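Local coordinates for protein nickel-dependent hydrogenase large subunit (Allochromatium vinosum, PDB 3MYR) that catalyses the reversible oxidation of hydrogen at a nickel-iron centre, as the large subunit of a heterodimeric membrane-bound hydrogenase, at residues 495-499 and 500-504; 468-471 and 472-475; 250-253 and 254-258; 103-106 and 107-111. All blocks are in the same frame, centred on the assembly; numbering follows the deposited sequence.

Contact 1 (495-499 and 500-504)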
loop_
_atom_site.group_PDB
_atom_site.type_symbol
_atom_site.label_atom_id
_atom_site.label_comp_id
_atom_site.label_asym_id
_atom_site.label_seq_id
_atom_site.Cartn_x
_atom_site.Cartn_y
_atom_site.Cartn_z
ATOM N N VAL B 495 -23.574 1.697 5.670
ATOM C CA VAL B 495 -24.947 1.730 6.085
ATOM C C VAL B 495 -25.174 0.513 6.923
ATOM O O VAL B 495 -24.884 -0.626 6.476
ATOM C CB VAL B 495 -25.907 1.716 4.829
ATOM C CG1 VAL B 495 -27.367 1.619 5.222
ATOM C CG2 VAL B 495 -25.620 2.936 3.945
ATOM N N ILE B 496 -25.721 0.736 8.113
ATOM C CA ILE B 496 -25.891 -0.345 9.091
ATOM C C ILE B 496 -27.354 -0.627 9.340
ATOM O O ILE B 496 -28.155 0.301 9.587
ATOM C CB ILE B 496 -25.240 -0.038 10.474
ATOM C CG1 ILE B 496 -23.700 0.115 10.352
ATOM C CG2 ILE B 496 -25.564 -1.141 11.470
ATOM C CD1 ILE B 496 -23.112 0.891 11.539
ATOM N N GLU B 497 -27.731 -1.893 9.276
ATOM C CA GLU B 497 -29.109 -2.259 9.620
ATOM C C GLU B 497 -29.090 -3.433 10.576
ATOM O O GLU B 497 -28.481 -4.468 10.301
ATOM C CB GLU B 497 -29.971 -2.593 8.366
ATOM C CG GLU B 497 -29.954 -1.454 7.341
ATOM C CD GLU B 497 -30.841 -1.719 6.075
ATOM O OE1 GLU B 497 -31.150 -2.891 5.791
ATOM O OE2 GLU B 497 -31.146 -0.759 5.313
ATOM N N ASP B 498 -29.786 -3.268 11.690
ATOM C CA ASP B 498 -29.929 -4.356 12.680
ATOM C C ASP B 498 -28.590 -5.030 13.060
ATOM O O ASP B 498 -28.475 -6.265 13.025
ATOM C CB ASP B 498 -30.952 -5.385 12.185
ATOM C CG ASP B 498 -32.360 -4.761 11.977
ATOM O OD1 ASP B 498 -33.023 -5.057 10.938
ATOM O OD2 ASP B 498 -32.764 -3.914 12.822
ATOM N N GLY B 499 -27.573 -4.215 13.336
ATOM C CA GLY B 499 -26.286 -4.755 13.755
ATOM C C GLY B 499 -25.382 -5.208 12.578
ATOM O O GLY B 499 -24.280 -5.681 12.810
ATOM N N ARG B 500 -25.857 -5.153 11.320
ATOM C CA ARG B 500 -25.091 -5.772 10.231
ATOM C C ARG B 500 -24.743 -4.697 9.207
ATOM O O ARG B 500 -25.496 -3.724 9.053
ATOM C CB ARG B 500 -25.869 -6.927 9.538
ATOM C CG ARG B 500 -26.372 -8.140 10.427
ATOM C CD ARG B 500 -25.320 -8.508 11.551
ATOM N NE ARG B 500 -24.260 -9.427 11.089
ATOM C CZ ARG B 500 -23.289 -9.967 11.843
ATOM N NH1 ARG B 500 -22.434 -10.797 11.283
ATOM N NH2 ARG B 500 -23.212 -9.737 13.161
ATOM N N ILE B 501 -23.725 -4.952 8.389
ATOM C CA ILE B 501 -23.450 -4.101 7.254
ATOM C C ILE B 501 -24.517 -4.313 6.125
ATOM O O ILE B 501 -24.592 -5.408 5.491
ATOM C CB ILE B 501 -22.022 -4.351 6.699
ATOM C CG1 ILE B 501 -20.900 -4.080 7.773
ATOM C CG2 ILE B 501 -21.756 -3.532 5.444
ATOM C CD1 ILE B 501 -19.429 -4.610 7.369
ATOM N N ALA B 502 -25.277 -3.260 5.820
ATOM C CA ALA B 502 -26.232 -3.360 4.725
ATOM C C ALA B 502 -25.593 -2.842 3.427
ATOM O O ALA B 502 -25.845 -3.359 2.351
ATOM C CB ALA B 502 -27.493 -2.533 5.032
ATOM N N ASN B 503 -24.761 -1.829 3.526
ATOM C CA ASN B 503 -23.947 -1.435 2.383
ATOM C C ASN B 503 -22.628 -0.925 2.926
ATOM O O ASN B 503 -22.565 -0.276 3.996
ATOM C CB ASN B 503 -24.634 -0.301 1.570
ATOM C CG ASN B 503 -24.101 -0.209 0.122
ATOM O OD1 ASN B 503 -23.257 -1.021 -0.280
ATOM N ND2 ASN B 503 -24.544 0.812 -0.639
ATOM N N TYR B 504 -21.592 -1.099 2.129
ATOM C CA TYR B 504 -20.319 -0.533 2.466
ATOM C C TYR B 504 -19.677 -0.148 1.127
ATOM O O TYR B 504 -19.400 -0.995 0.274
ATOM C CB TYR B 504 -19.491 -1.580 3.228
ATOM C CG TYR B 504 -18.313 -0.978 3.981
ATOM C CD1 TYR B 504 -18.292 -0.947 5.397
ATOM C CD2 TYR B 504 -17.216 -0.442 3.289
ATOM C CE1 TYR B 504 -17.207 -0.451 6.089
ATOM C CE2 TYR B 504 -16.126 0.066 3.996
ATOM C CZ TYR B 504 -16.135 0.030 5.420
ATOM O OH TYR B 504 -15.107 0.612 6.159
HETATM O O HOH W 1 -23.452 -7.146 14.812
#

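Contact 2 (468-471 and 472-475)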
loop_
_atom_site.group_PDB
_atom_site.type_symbol
_atom_site.label_atom_id
_atom_site.label_comp_id
_atom_site.label_asym_id
_atom_site.label_seq_id
_atom_site.Cartn_x
_atom_site.Cartn_y
_atom_site.Cartn_z
ATOM N N TRP B 468 -19.785 -0.237 22.315
ATOM C CA TRP B 468 -19.127 -1.458 21.800
ATOM C C TRP B 468 -20.118 -2.583 21.462
ATOM O O TRP B 468 -19.935 -3.279 20.478
ATOM C CB TRP B 468 -18.080 -1.955 22.803
ATOM C CG TRP B 468 -17.402 -3.216 22.352
ATOM C CD1 TRP B 468 -17.565 -4.487 22.867
ATOM C CD2 TRP B 468 -16.478 -3.338 21.230
ATOM N NE1 TRP B 468 -16.772 -5.374 22.127
ATOM C CE2 TRP B 468 -16.097 -4.682 21.143
ATOM C CE3 TRP B 468 -15.959 -2.419 20.288
ATOM C CZ2 TRP B 468 -15.224 -5.158 20.132
ATOM C CZ3 TRP B 468 -15.041 -2.893 19.284
ATOM C CH2 TRP B 468 -14.709 -4.237 19.227
ATOM N N GLU B 469 -21.175 -2.763 22.260
ATOM C CA GLU B 469 -22.125 -3.840 22.030
ATOM C C GLU B 469 -23.185 -3.445 20.985
ATOM O O GLU B 469 -23.786 -2.358 21.104
ATOM C CB GLU B 469 -22.840 -4.200 23.358
ATOM C CG GLU B 469 -21.924 -4.731 24.490
ATOM C CD GLU B 469 -21.231 -6.060 24.104
ATOM O OE1 GLU B 469 -21.836 -6.827 23.286
ATOM O OE2 GLU B 469 -20.099 -6.329 24.635
ATOM N N PRO B 470 -23.414 -4.303 19.946
ATOM C CA PRO B 470 -24.422 -4.028 18.923
ATOM C C PRO B 470 -25.835 -3.718 19.491
ATOM O O PRO B 470 -26.606 -3.024 18.862
ATOM C CB PRO B 470 -24.482 -5.351 18.134
ATOM C CG PRO B 470 -23.094 -5.903 18.214
ATOM C CD PRO B 470 -22.535 -5.449 19.577
ATOM N N SER B 471 -26.183 -4.278 20.647
ATOM C CA SER B 471 -27.478 -4.034 21.233
ATOM C C SER B 471 -27.584 -2.559 21.700
ATOM O O SER B 471 -28.658 -2.100 22.001
ATOM C CB SER B 471 -27.719 -5.023 22.399
ATOM O OG SER B 471 -26.767 -4.799 23.427
ATOM N N SER B 472 -26.481 -1.793 21.686
ATOM C CA SER B 472 -26.601 -0.386 22.100
ATOM C C SER B 472 -26.781 0.539 20.884
ATOM O O SER B 472 -26.935 1.759 21.057
ATOM C CB SER B 472 -25.390 0.074 22.911
ATOM O OG SER B 472 -24.201 0.056 22.077
ATOM N N TRP B 473 -26.711 -0.013 19.667
ATOM C CA TRP B 473 -26.800 0.817 18.439
ATOM C C TRP B 473 -28.289 1.047 18.005
ATOM O O TRP B 473 -29.124 0.193 18.269
ATOM C CB TRP B 473 -26.108 0.092 17.303
ATOM C CG TRP B 473 -24.707 -0.324 17.569
ATOM C CD1 TRP B 473 -23.868 0.089 18.591
ATOM C CD2 TRP B 473 -23.960 -1.215 16.766
ATOM N NE1 TRP B 473 -22.668 -0.558 18.493
ATOM C CE2 TRP B 473 -22.690 -1.366 17.379
ATOM C CE3 TRP B 473 -24.264 -1.965 15.599
ATOM C CZ2 TRP B 473 -21.670 -2.236 16.838
ATOM C CZ3 TRP B 473 -23.254 -2.784 15.027
ATOM C CH2 TRP B 473 -21.984 -2.945 15.684
ATOM N N PRO B 474 -28.591 2.156 17.306
ATOM C CA PRO B 474 -29.915 2.299 16.647
ATOM C C PRO B 474 -30.043 1.202 15.578
ATOM O O PRO B 474 -29.027 0.719 15.075
ATOM C CB PRO B 474 -29.831 3.663 15.946
ATOM C CG PRO B 474 -28.461 4.260 16.340
ATOM C CD PRO B 474 -27.605 3.099 16.769
ATOM N N SER B 475 -31.268 0.808 15.226
ATOM C CA SER B 475 -31.403 -0.318 14.346
ATOM C C SER B 475 -31.125 0.130 12.904
ATOM O O SER B 475 -30.861 -0.700 12.015
ATOM C CB SER B 475 -32.773 -0.937 14.533
ATOM O OG SER B 475 -33.700 0.006 14.105
#

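Contact 3 (250-253 and 254-258)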
loop_
_atom_site.group_PDB
_atom_site.type_symbol
_atom_site.label_atom_id
_atom_site.label_comp_id
_atom_site.label_asym_id
_atom_site.label_seq_id
_atom_site.Cartn_x
_atom_site.Cartn_y
_atom_site.Cartn_z
ATOM N N ARG B 250 12.642 11.829 11.130
ATOM C CA ARG B 250 12.961 13.212 10.849
ATOM C C ARG B 250 14.298 13.321 10.099
ATOM O O ARG B 250 14.427 14.075 9.117
ATOM C CB ARG B 250 13.077 14.068 12.126
ATOM C CG ARG B 250 13.139 15.580 11.817
ATOM C CD ARG B 250 12.611 16.361 13.061
ATOM N NE ARG B 250 12.172 17.745 12.774
ATOM C CZ ARG B 250 13.002 18.787 12.650
ATOM N NH1 ARG B 250 12.536 19.997 12.408
ATOM N NH2 ARG B 250 14.310 18.637 12.762
ATOM N N THR B 251 15.307 12.634 10.592
ATOM C CA THR B 251 16.629 12.763 10.026
ATOM C C THR B 251 16.621 12.277 8.580
ATOM O O THR B 251 17.237 12.899 7.725
ATOM C CB THR B 251 17.629 11.878 10.819
ATOM O OG1 THR B 251 17.641 12.385 12.131
ATOM C CG2 THR B 251 19.105 12.032 10.287
ATOM N N PHE B 252 15.950 11.159 8.300
ATOM C CA PHE B 252 16.038 10.584 6.918
ATOM C C PHE B 252 15.312 11.495 5.931
ATOM O O PHE B 252 15.820 11.775 4.819
ATOM C CB PHE B 252 15.514 9.159 6.847
ATOM C CG PHE B 252 15.944 8.401 5.629
ATOM C CD1 PHE B 252 15.155 8.412 4.456
ATOM C CD2 PHE B 252 17.141 7.719 5.613
ATOM C CE1 PHE B 252 15.613 7.716 3.277
ATOM C CE2 PHE B 252 17.576 7.025 4.441
ATOM C CZ PHE B 252 16.762 6.988 3.312
ATOM N N VAL B 253 14.184 12.062 6.372
ATOM C CA VAL B 253 13.446 13.007 5.491
ATOM C C VAL B 253 14.259 14.266 5.241
ATOM O O VAL B 253 14.447 14.676 4.074
ATOM C CB VAL B 253 12.030 13.376 6.094
ATOM C CG1 VAL B 253 11.322 14.511 5.303
ATOM C CG2 VAL B 253 11.152 12.129 6.138
ATOM N N ASP B 254 14.768 14.891 6.307
ATOM C CA ASP B 254 15.488 16.151 6.159
ATOM C C ASP B 254 16.771 15.983 5.334
ATOM O O ASP B 254 17.170 16.891 4.666
ATOM C CB ASP B 254 15.959 16.723 7.503
ATOM C CG ASP B 254 14.865 17.330 8.305
ATOM O OD1 ASP B 254 15.093 17.541 9.543
ATOM O OD2 ASP B 254 13.777 17.532 7.725
ATOM N N GLN B 255 17.497 14.905 5.563
ATOM C CA GLN B 255 18.854 14.814 5.090
ATOM C C GLN B 255 18.970 13.934 3.860
ATOM O O GLN B 255 20.006 13.969 3.215
ATOM C CB GLN B 255 19.767 14.183 6.190
ATOM C CG GLN B 255 19.935 15.153 7.402
ATOM C CD GLN B 255 21.041 14.733 8.373
ATOM O OE1 GLN B 255 21.529 13.614 8.358
ATOM N NE2 GLN B 255 21.419 15.636 9.224
ATOM N N VAL B 256 18.037 13.015 3.623
ATOM C CA VAL B 256 18.224 12.160 2.449
ATOM C C VAL B 256 17.115 12.449 1.387
ATOM O O VAL B 256 17.407 12.877 0.281
ATOM C CB VAL B 256 18.243 10.641 2.820
ATOM C CG1 VAL B 256 18.487 9.754 1.613
ATOM C CG2 VAL B 256 19.296 10.346 3.960
ATOM N N TYR B 257 15.859 12.198 1.733
ATOM C CA TYR B 257 14.760 12.257 0.777
ATOM C C TYR B 257 14.566 13.706 0.195
ATOM O O TYR B 257 14.547 13.898 -0.999
ATOM C CB TYR B 257 13.502 11.811 1.515
ATOM C CG TYR B 257 12.195 11.892 0.725
ATOM C CD1 TYR B 257 12.178 11.822 -0.677
ATOM C CD2 TYR B 257 10.960 11.979 1.392
ATOM C CE1 TYR B 257 10.970 11.881 -1.383
ATOM C CE2 TYR B 257 9.751 11.998 0.709
ATOM C CZ TYR B 257 9.766 11.956 -0.680
ATOM O OH TYR B 257 8.551 12.005 -1.359
ATOM N N VAL B 258 14.353 14.713 1.046
ATOM C CA VAL B 258 14.051 16.006 0.491
ATOM C C VAL B 258 15.238 16.577 -0.338
ATOM O O VAL B 258 15.004 17.127 -1.402
ATOM C CB VAL B 258 13.611 17.007 1.594
ATOM C CG1 VAL B 258 13.439 18.415 1.024
ATOM C CG2 VAL B 258 12.368 16.509 2.292
#

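Contact 4 (103-106 and 107-111)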
loop_
_atom_site.group_PDB
_atom_site.type_symbol
_atom_site.label_atom_id
_atom_site.label_comp_id
_atom_site.label_asym_id
_atom_site.label_seq_id
_atom_site.Cartn_x
_atom_site.Cartn_y
_atom_site.Cartn_z
ATOM N N ASP B 103 5.750 5.438 3.531
ATOM C CA ASP B 103 5.191 5.169 2.218
ATOM C C ASP B 103 5.786 6.160 1.143
ATOM O O ASP B 103 6.225 5.734 0.091
ATOM C CB ASP B 103 3.674 5.373 2.373
ATOM C CG ASP B 103 2.868 4.831 1.237
ATOM O OD1 ASP B 103 3.387 4.749 0.073
ATOM O OD2 ASP B 103 1.673 4.472 1.514
ATOM N N HIS B 104 5.886 7.454 1.434
ATOM C CA HIS B 104 6.452 8.417 0.484
ATOM C C HIS B 104 7.913 8.161 0.187
ATOM O O HIS B 104 8.322 8.330 -0.958
ATOM C CB HIS B 104 6.309 9.869 1.015
ATOM C CG HIS B 104 4.899 10.395 0.926
ATOM N ND1 HIS B 104 3.914 9.719 0.223
ATOM C CD2 HIS B 104 4.347 11.571 1.319
ATOM C CE1 HIS B 104 2.806 10.445 0.224
ATOM N NE2 HIS B 104 3.032 11.556 0.909
ATOM N N VAL B 105 8.708 7.841 1.229
ATOM C CA VAL B 105 10.146 7.625 1.053
ATOM C C VAL B 105 10.323 6.390 0.150
ATOM O O VAL B 105 11.092 6.424 -0.823
ATOM C CB VAL B 105 10.864 7.419 2.420
ATOM C CG1 VAL B 105 12.266 6.696 2.255
ATOM C CG2 VAL B 105 11.004 8.787 3.142
ATOM N N MET B 106 9.569 5.332 0.414
ATOM C CA MET B 106 9.764 4.125 -0.441
ATOM C C MET B 106 9.170 4.400 -1.812
ATOM O O MET B 106 9.698 3.874 -2.784
ATOM C CB MET B 106 8.987 2.894 0.109
ATOM C CG MET B 106 9.659 2.360 1.437
ATOM S SD MET B 106 8.843 0.742 1.861
ATOM C CE MET B 106 9.444 -0.443 0.643
ATOM N N HIS B 107 8.054 5.151 -1.908
ATOM C CA HIS B 107 7.604 5.442 -3.271
ATOM C C HIS B 107 8.720 6.138 -4.058
ATOM O O HIS B 107 9.065 5.762 -5.190
ATOM C CB HIS B 107 6.376 6.396 -3.364
ATOM C CG HIS B 107 6.011 6.698 -4.768
ATOM N ND1 HIS B 107 6.301 7.893 -5.391
ATOM C CD2 HIS B 107 5.494 5.891 -5.725
ATOM C CE1 HIS B 107 5.897 7.839 -6.644
ATOM N NE2 HIS B 107 5.403 6.631 -6.872
ATOM N N PHE B 108 9.283 7.166 -3.469
ATOM C CA PHE B 108 10.282 7.920 -4.185
ATOM C C PHE B 108 11.504 7.056 -4.611
ATOM O O PHE B 108 11.901 7.093 -5.770
ATOM C CB PHE B 108 10.751 9.149 -3.434
ATOM C CG PHE B 108 11.796 9.941 -4.233
ATOM C CD1 PHE B 108 13.153 9.838 -3.940
ATOM C CD2 PHE B 108 11.392 10.718 -5.327
ATOM C CE1 PHE B 108 14.133 10.560 -4.730
ATOM C CE2 PHE B 108 12.301 11.435 -6.107
ATOM C CZ PHE B 108 13.698 11.356 -5.803
ATOM N N TYR B 109 12.127 6.337 -3.677
ATOM C CA TYR B 109 13.308 5.554 -4.026
ATOM C C TYR B 109 12.970 4.301 -4.798
ATOM O O TYR B 109 13.542 4.074 -5.862
ATOM C CB TYR B 109 14.205 5.245 -2.819
ATOM C CG TYR B 109 14.857 6.489 -2.329
ATOM C CD1 TYR B 109 15.932 7.049 -3.030
ATOM C CD2 TYR B 109 14.305 7.207 -1.298
ATOM C CE1 TYR B 109 16.508 8.235 -2.590
ATOM C CE2 TYR B 109 14.851 8.405 -0.866
ATOM C CZ TYR B 109 15.942 8.920 -1.536
ATOM O OH TYR B 109 16.495 10.115 -1.141
ATOM N N HIS B 110 12.038 3.506 -4.298
ATOM C CA HIS B 110 11.934 2.133 -4.773
ATOM C C HIS B 110 10.979 1.986 -5.925
ATOM O O HIS B 110 11.143 1.078 -6.754
ATOM C CB HIS B 110 11.574 1.199 -3.584
ATOM C CG HIS B 110 12.579 1.327 -2.484
ATOM N ND1 HIS B 110 12.238 1.624 -1.192
ATOM C CD2 HIS B 110 13.941 1.388 -2.538
ATOM C CE1 HIS B 110 13.339 1.789 -0.469
ATOM N NE2 HIS B 110 14.386 1.627 -1.265
ATOM N N LEU B 111 10.045 2.921 -6.048
ATOM C CA LEU B 111 9.076 2.907 -7.175
ATOM C C LEU B 111 9.337 3.977 -8.248
ATOM O O LEU B 111 9.275 3.669 -9.434
ATOM C CB LEU B 111 7.610 2.991 -6.703
ATOM C CG LEU B 111 7.243 1.964 -5.578
ATOM C CD1 LEU B 111 5.711 1.994 -5.320
ATOM C CD2 LEU B 111 7.596 0.597 -5.860
#

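Contact 1 (495-499 and 500-504)
E497 lies over A502 on one face of a tight hairpin. Its CB is 4.2 Å from A502 CB, and CG comes closest, 3.5 Å from the same methyl. CG stands anti to its own carbonyl carbon (chi1 -55°) and the chain runs on extended past the methyl, with CD 3.6 Å from A502 CB, while OE1 and OE2 lie slightly farther from it. The aliphatic part of a glutamate suits this partly exposed place, where it can cover a small methyl. V495 CG1 reaches A502 CB from another side, and V495 CG2 packs on N503 CB. The hairpin joins strands 488-497 and 500-507 through a type I' turn from E497 to R500, closed by a pair of backbone bonds between those two residues. Glycine fits at G499, since a CB there would press on the preceding carbonyl oxygen. Farther along, A502 and N503 both face V495 in a classic beta bulge, and V495 O accepts from A502 N at 2.7 Å and from N503 N at 3.2 Å. R500 folds back along the turn, bent at chi2 and chi3, which brings its CD to 3.3 Å from G499 O; its NE bonds to G47 O. The side chain of N503, whose ND2 bonds to G348 O, comes within about 6 Å of that of the magnesium ligand E42.

Contact 2 (468-471 and 472-475)
P470 slides beneath the indole of W473, and this is the close-packed half of the turn. Its CA sits over the face of the six-membered ring, 3.6 Å from the centroid and 17° off the normal, a CH-pi contact. The proline ring follows alongside, with CG 4.0 Å from W473 CH2. W473 CG stands anti to its carbonyl carbon (chi1 -54°), beside the backbone N, and the indole therefore reaches back across the preceding residues; E469 C lies over the same face, nearer the rim. A broad, flat tryptophan suits this buried place, and its NE1 is bonded to L467 O. The chain makes a short 3-10 turn starting at P470, within the loop from helix 426-456 to strand 476-485. E469 O is gripped twice by S472: OG donates at 2.6 Å in the carbonyl plane, and N donates at 2.8 Å from above that plane. W473 N closes the next turn on P470 O at 3.1 Å. Serine fits because its short hydroxyl can bend back to the same oxygen as its amide. On the solvent side, E469 and S471 are exposed; both start outward from the turn, though S471 CB still brushes the amide of S472. W468, by contrast, is only partly exposed: its ring makes a cation-pi contact with R51 and edge-to-face contacts with Y262 and F203 of the small subunit.

Contact 3 (250-253 and 254-258)
The ring of F252 carries V256 squarely on one face: CB lies 3.9 Å from the centroid, only 7° off the normal, in a CH-pi contact. The two methyls of V256 spread over different parts of the ring, CG1 3.7 Å from F252 CZ and CG2 near the CD2-CE2 side. With F252 CG anti to its backbone N (chi1 -162°), the ring swings forward along the helix to meet the residue four places on; W197 stacks on it and W140 meets it edge-to-face. The other flat pair is charged. D254 OD1 lies over a face of the R250 guanidinium, 3.5 Å from NH2, well out of its plane, and no N-H is aimed at it: the salt bridge works by charge alone. Along the backbone, F252 O accepts from V256 N and, at 3.1 Å, from Y257 N, marking a wider pi-type turn in helix 236-265. V258 N then bonds to V253 O at 3.0 Å, and V253 CG1 meets V258 CG2 at 3.8 Å, a spacing of five residues. Compact, beta-branched V253 and V256 suit their buried places, while V258 is partly exposed. R250 NE pairs with D442 and D254 OD2 with K438, both on helix 426-456, where Y257 also packs; the charged pair would probably add more to holding the helices together than to each other.

Contact 4 (103-106 and 107-111)
M106 O draws two amides, H110 N at 2.8 Å and, weakly, L111 N at 3.4 Å, an amide that also bonds to H107 O. The second belongs to a wider pi-type turn over 107-111, where the chain of helix 86-112 swells slightly. Ahead of it the regular pattern holds, with H107 N on D103 O and Y109 N on V105 O, the latter almost straight at 177°. M106 also meets H110 by its side chain: CB is 3.7 Å from H110 ND1, and CG lies in the imidazole plane at the ring edge. A bend at chi3 (72°) turns the terminal methyl, CE, back to 3.9 Å from the same ND1. That nitrogen is buried without a polar partner in the model, while NE2 across the ring bonds to Y191 O. The flexible methionine suits a place where it packs on this histidine and also on E19 of the small subunit. The helix is part of the buried helical core that flanks the active site: the side chain of D103, about 5 Å from the bound nickel-iron cofactor, is salt-bridged to R487, and its other oxygen takes a bond from Q99. H104 NE2 reaches E436. On another side, V105 CG1 touches Y109 CD2 at 4.1 Å, and V105 O comes to the edge of the tyrosine ring, 3.3 Å from CD2. F108 CD1 lies over the centre of one face of that ring, whose hydroxyl bonds to D260.

Contacts 3 and 4 belong to the helical part of the subunit and touch one another: V105, F108 and Y109 of helix 86-112 pack on V256 and Y257 of helix 236-265. Contact 4 is the more buried and the nearer to the nickel-iron centre; contact 3 is partly buried, with its charged pair on a more open side. Contacts 1 and 2 lie far away, their centres 12 Å apart, and meet where D498 N approaches S475 O at 2.8 Å, probably a hydrogen bond. Both helical contacts contain pi-type turns, whereas contact 1, a partly buried hairpin, combines a type I' turn with a beta bulge, and contact 2, at the surface, a short 3-10 turn with a serine hydroxyl bond and a CH-pi contact.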